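Local coordinates for E3 ubiquitin-protein ligase HERC2 (Homo sapiens, PDB 4L1M) that probably transfers ubiquitin to target proteins as a HECT-type E3 ligase, its RCC1-like propeller domain probably serving in protein recognition, at residues Pro140-Ser144 and Ala145-Lys149. Numbering follows the deposited sequence.
Sequences PKVIS and AFSGK
Two backbone hydrogen bonds close a short turn between Ile143 and Ser147. Phe146 N donates to Ile143 O at 3.0 Å, and the bond is fairly straight, 161° at the hydrogen. Ser147 N donates to Ser144 O, also at 3.0 Å, but this bond is more bent, at 145°. Each bond spans three residues, so Ser144, Ala145 and Phe146 form one short 3-10 turn.

The turn follows strand 140-142, the outermost strand of a four-stranded antiparallel propeller blade. Backbone hydrogen bonds of Lys141 with Ser120 and of Ile143 with Val118 tie this edge to strand 118-122. The chain then leaves for strand 155-160, which begins the next blade. This up-and-down blade, repeated seven times, is the architecture of the RCC1 family.

The apolar contacts lie on one side of the turn. Ile143 and Phe146 are buried and run side by side in the same direction. Ile143 CG2 is anti to its own backbone nitrogen (the CG1 branch has chi1 -59°), and it meets the ring obliquely, 4.0 Å from Phe146 CD2. The same methyl lies 4.0 Å from Ala145 CB. Phe146 touches Val118 of the blade just left, and with Ala145 it packs on Pro196 of strand 196-198 in the next blade, so its side chain touches both blades.

A looser contact joins the strand to the residue after the turn: Val142 CG1 approaches Ser147 OG at 3.5 Å, methyl against hydroxyl.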
loop_
_atom_site.group_PDB
_atom_site.type_symbol
_atom_site.label_atom_id
_atom_site.label_comp_id
_atom_site.label_asym_id
_atom_site.label_seq_id
_atom_site.Cartn_x
_atom_site.Cartn_y
_atom_site.Cartn_z
ATOM N N PRO A 140 7.264 5.080 -18.224
ATOM C CA PRO A 140 5.850 4.736 -18.212
ATOM C C PRO A 140 5.290 4.438 -19.595
ATOM O O PRO A 140 5.603 5.120 -20.560
ATOM C CB PRO A 140 5.194 5.987 -17.647
ATOM C CG PRO A 140 6.220 6.586 -16.765
ATOM C CD PRO A 140 7.533 6.288 -17.422
ATOM N N LYS A 141 4.480 3.395 -19.660
ATOM C CA LYS A 141 3.802 2.992 -20.857
ATOM C C LYS A 141 2.347 2.689 -20.533
ATOM O O LYS A 141 2.044 2.048 -19.523
ATOM C CB LYS A 141 4.463 1.734 -21.428
ATOM C CG LYS A 141 3.851 1.287 -22.747
ATOM C CD LYS A 141 4.579 0.099 -23.336
ATOM C CE LYS A 141 3.997 -0.275 -24.678
ATOM N NZ LYS A 141 4.179 -1.731 -24.910
ATOM N N VAL A 142 1.456 3.115 -21.416
ATOM C CA VAL A 142 0.025 2.913 -21.225
ATOM C C VAL A 142 -0.251 1.431 -21.297
ATOM O O VAL A 142 0.254 0.774 -22.188
ATOM C CB VAL A 142 -0.824 3.596 -22.334
ATOM C CG1 VAL A 142 -2.301 3.334 -22.110
ATOM C CG2 VAL A 142 -0.586 5.087 -22.343
ATOM N N ILE A 143 -1.047 0.922 -20.365
ATOM C CA ILE A 143 -1.561 -0.428 -20.467
ATOM C C ILE A 143 -2.801 -0.361 -21.337
ATOM O O ILE A 143 -3.882 0.011 -20.870
ATOM C CB ILE A 143 -1.931 -1.026 -19.110
ATOM C CG1 ILE A 143 -0.716 -1.066 -18.172
ATOM C CG2 ILE A 143 -2.502 -2.421 -19.302
ATOM C CD1 ILE A 143 -1.035 -1.651 -16.799
ATOM N N SER A 144 -2.645 -0.725 -22.606
ATOM C CA SER A 144 -3.726 -0.600 -23.570
ATOM C C SER A 144 -4.948 -1.469 -23.230
ATOM O O SER A 144 -6.049 -1.136 -23.603
ATOM C CB SER A 144 -3.232 -0.905 -24.976
ATOM O OG SER A 144 -2.837 -2.256 -25.060
ATOM N N ALA A 145 -4.768 -2.555 -22.494
ATOM C CA ALA A 145 -5.922 -3.320 -22.016
ATOM C C ALA A 145 -6.974 -2.444 -21.298
ATOM O O ALA A 145 -8.137 -2.773 -21.312
ATOM C CB ALA A 145 -5.465 -4.447 -21.099
ATOM N N PHE A 146 -6.577 -1.346 -20.663
ATOM C CA PHE A 146 -7.542 -0.503 -19.969
ATOM C C PHE A 146 -7.989 0.731 -20.776
ATOM O O PHE A 146 -8.905 1.434 -20.353
ATOM C CB PHE A 146 -6.976 -0.041 -18.623
ATOM C CG PHE A 146 -6.849 -1.135 -17.616
ATOM C CD1 PHE A 146 -7.955 -1.905 -17.262
ATOM C CD2 PHE A 146 -5.627 -1.405 -17.015
ATOM C CE1 PHE A 146 -7.836 -2.923 -16.339
ATOM C CE2 PHE A 146 -5.504 -2.409 -16.083
ATOM C CZ PHE A 146 -6.605 -3.164 -15.739
ATOM N N SER A 147 -7.350 0.997 -21.913
ATOM C CA SER A 147 -7.696 2.159 -22.726
ATOM C C SER A 147 -8.978 1.925 -23.536
ATOM O O SER A 147 -9.375 0.780 -23.764
ATOM C CB SER A 147 -6.524 2.567 -23.633
ATOM O OG SER A 147 -5.652 3.461 -22.941
ATOM N N GLY A 148 -9.628 3.025 -23.929
ATOM C CA GLY A 148 -10.892 2.992 -24.678
ATOM C C GLY A 148 -12.097 2.321 -24.008
ATOM O O GLY A 148 -13.038 1.939 -24.698
ATOM N N LYS A 149 -12.086 2.200 -22.676
ATOM C CA LYS A 149 -13.196 1.596 -21.919
ATOM C C LYS A 149 -14.371 2.598 -21.813
ATOM O O LYS A 149 -14.185 3.804 -21.985
ATOM C CB LYS A 149 -12.723 1.149 -20.527
#